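Local coordinates for putative permease protein, ABC transporter (Porphyromonas gingivalis, PDB 3IS6) that probably takes part in transport across the membrane as an ABC transporter permease, represented here by its MacB-like periplasmic core domain, at residues E201-H206 with V217-S222. Numbering follows the deposited sequence.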
loop_
_atom_site.group_PDB
_atom_site.type_symbol
_atom_site.label_atom_id
_atom_site.label_comp_id
_atom_site.label_asym_id
_atom_site.label_seq_id
_atom_site.Cartn_x
_atom_site.Cartn_y
_atom_site.Cartn_z
ATOM N N GLU A 201 18.999 -20.975 -6.771
ATOM C CA GLU A 201 20.152 -20.175 -6.487
ATOM C C GLU A 201 19.699 -18.767 -6.212
ATOM O O GLU A 201 20.046 -18.188 -5.234
ATOM C CB GLU A 201 21.071 -20.165 -7.691
ATOM C CG GLU A 201 21.891 -21.384 -7.878
ATOM C CD GLU A 201 22.741 -21.296 -9.137
ATOM O OE1 GLU A 201 23.434 -20.275 -9.332
ATOM O OE2 GLU A 201 22.679 -22.221 -9.963
HETATM N N MSE A 202 18.835 -18.262 -7.055
HETATM C CA MSE A 202 18.276 -16.959 -6.865
HETATM C C MSE A 202 17.529 -16.849 -5.542
HETATM O O MSE A 202 17.684 -15.897 -4.842
HETATM C CB MSE A 202 17.328 -16.686 -8.019
HETATM C CG MSE A 202 16.591 -15.379 -7.980
HETATM SE SE MSE A 202 15.120 -15.293 -9.160
HETATM C CE MSE A 202 13.933 -16.387 -8.227
ATOM N N GLN A 203 16.751 -17.848 -5.181
ATOM C CA GLN A 203 15.980 -17.808 -3.958
ATOM C C GLN A 203 16.863 -17.696 -2.738
ATOM O O GLN A 203 16.581 -16.975 -1.839
ATOM C CB GLN A 203 15.137 -19.061 -3.851
ATOM C CG GLN A 203 14.223 -19.116 -2.669
ATOM C CD GLN A 203 13.521 -20.466 -2.489
ATOM O OE1 GLN A 203 12.687 -20.638 -1.631
ATOM N NE2 GLN A 203 13.866 -21.401 -3.318
ATOM N N LYS A 204 17.939 -18.448 -2.740
ATOM C CA LYS A 204 18.910 -18.447 -1.667
ATOM C C LYS A 204 19.611 -17.099 -1.486
ATOM O O LYS A 204 19.896 -16.695 -0.399
ATOM C CB LYS A 204 19.913 -19.563 -1.885
ATOM C CG LYS A 204 19.339 -20.938 -1.663
ATOM C CD LYS A 204 20.260 -22.027 -2.115
ATOM C CE LYS A 204 19.821 -23.387 -1.614
ATOM N NZ LYS A 204 20.854 -24.407 -1.927
ATOM N N ARG A 205 19.880 -16.429 -2.584
ATOM C CA ARG A 205 20.470 -15.113 -2.570
ATOM C C ARG A 205 19.595 -14.078 -1.915
ATOM O O ARG A 205 20.094 -13.186 -1.285
ATOM C CB ARG A 205 20.719 -14.636 -3.977
ATOM C CG ARG A 205 22.045 -14.905 -4.557
ATOM C CD ARG A 205 22.057 -14.419 -5.975
ATOM N NE ARG A 205 22.255 -15.518 -6.884
ATOM C CZ ARG A 205 21.535 -15.786 -7.950
ATOM N NH1 ARG A 205 20.529 -15.046 -8.323
ATOM N NH2 ARG A 205 21.842 -16.831 -8.647
ATOM N N HIS A 206 18.296 -14.150 -2.120
ATOM C CA HIS A 206 17.445 -13.077 -1.697
ATOM C C HIS A 206 16.583 -13.304 -0.508
ATOM O O HIS A 206 16.060 -12.382 0.029
ATOM C CB HIS A 206 16.509 -12.717 -2.809
ATOM C CG HIS A 206 17.158 -12.070 -3.971
ATOM N ND1 HIS A 206 17.633 -12.781 -5.038
ATOM C CD2 HIS A 206 17.371 -10.779 -4.256
ATOM C CE1 HIS A 206 18.123 -11.956 -5.932
ATOM N NE2 HIS A 206 17.978 -10.734 -5.478
ATOM N N VAL A 217 8.690 -24.523 7.360
ATOM C CA VAL A 217 8.311 -24.401 5.971
ATOM C C VAL A 217 9.497 -24.523 5.046
ATOM O O VAL A 217 10.497 -23.916 5.261
ATOM C CB VAL A 217 7.670 -23.080 5.724
ATOM C CG1 VAL A 217 7.546 -22.814 4.289
ATOM C CG2 VAL A 217 6.379 -22.988 6.398
ATOM N N GLU A 218 9.364 -25.348 4.027
ATOM C CA GLU A 218 10.262 -25.390 2.892
ATOM C C GLU A 218 9.479 -25.114 1.624
ATOM O O GLU A 218 8.436 -25.671 1.422
ATOM C CB GLU A 218 10.940 -26.744 2.757
ATOM N N LEU A 219 9.984 -24.249 0.778
ATOM C CA LEU A 219 9.377 -24.049 -0.509
ATOM C C LEU A 219 10.338 -23.670 -1.587
ATOM O O LEU A 219 11.423 -23.269 -1.319
ATOM C CB LEU A 219 8.252 -23.054 -0.424
ATOM C CG LEU A 219 8.550 -21.666 0.063
ATOM C CD1 LEU A 219 9.169 -20.849 -1.003
ATOM C CD2 LEU A 219 7.295 -21.045 0.521
ATOM N N HIS A 220 9.912 -23.830 -2.811
ATOM C CA HIS A 220 10.697 -23.471 -3.948
ATOM C C HIS A 220 9.806 -23.044 -5.100
ATOM O O HIS A 220 8.664 -23.365 -5.129
ATOM C CB HIS A 220 11.573 -24.626 -4.375
ATOM C CG HIS A 220 10.815 -25.817 -4.841
ATOM N ND1 HIS A 220 10.340 -26.775 -3.984
ATOM C CD2 HIS A 220 10.437 -26.196 -6.073
ATOM C CE1 HIS A 220 9.708 -27.696 -4.671
ATOM N NE2 HIS A 220 9.757 -27.372 -5.942
ATOM N N TYR A 221 10.386 -22.332 -6.040
ATOM C CA TYR A 221 9.734 -21.779 -7.196
ATOM C C TYR A 221 9.958 -22.616 -8.422
ATOM O O TYR A 221 11.004 -23.153 -8.613
ATOM C CB TYR A 221 10.275 -20.379 -7.478
ATOM C CG TYR A 221 10.091 -19.428 -6.346
ATOM C CD1 TYR A 221 8.848 -18.976 -5.994
ATOM C CD2 TYR A 221 11.147 -19.005 -5.613
ATOM C CE1 TYR A 221 8.670 -18.148 -4.952
ATOM C CE2 TYR A 221 10.985 -18.167 -4.583
ATOM C CZ TYR A 221 9.744 -17.739 -4.243
ATOM O OH TYR A 221 9.599 -16.897 -3.195
ATOM N N SER A 222 8.969 -22.698 -9.273
ATOM C CA SER A 222 9.180 -23.257 -10.574
ATOM C C SER A 222 8.276 -22.661 -11.605
ATOM O O SER A 222 7.184 -22.319 -11.306
ATOM C CB SER A 222 9.017 -24.756 -10.540
ATOM O OG SER A 222 7.706 -25.106 -10.249
#
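Gln203 reaches from helix 196-206 to the backbone of strand 218-225 and takes part in every close approach between the two segments. Its CB points at the strand, and with CG anti to the backbone N (chi1 -177°) and an extended chain beyond, the amide is carried straight out from the helix. Gln203 CG lies 3.9 Å from Tyr221 CE2 in an oblique approach. Gln203 CD is 4.0 Å from Tyr221 CE2, the amide plane turned 57° from the ring plane. At the tip the amide meets the strand backbone: the atom modelled as Gln203 OE1 lies 2.9 Å from Leu219 O. Two oxygens so close suggest that the amide is turned over in the model; turned back, its nitrogen might donate to that carbonyl. The atom modelled as Gln203 NE2 sits 3.8 Å from His220 CA. Glutamine suits this buried place because its CG methylene can rest against an aromatic ring while its amide presents a polar end to the strand backbone. Leu219 CD1 lies 3.6 Å from the atom modelled as Gln203 OE1, and Tyr221 offers the CE2 side of its ring, apolar carbon suited to the glutamine stem. The axes of segments 201-206 and 218-222 approach to 9.1 Å. Met202, a selenomethionine here, packs on Ala46 and Ile47 of helix 43-50, while strand 218-225 pairs antiparallel with strand 14-23, whose Thr19 touches Leu219 and Tyr221.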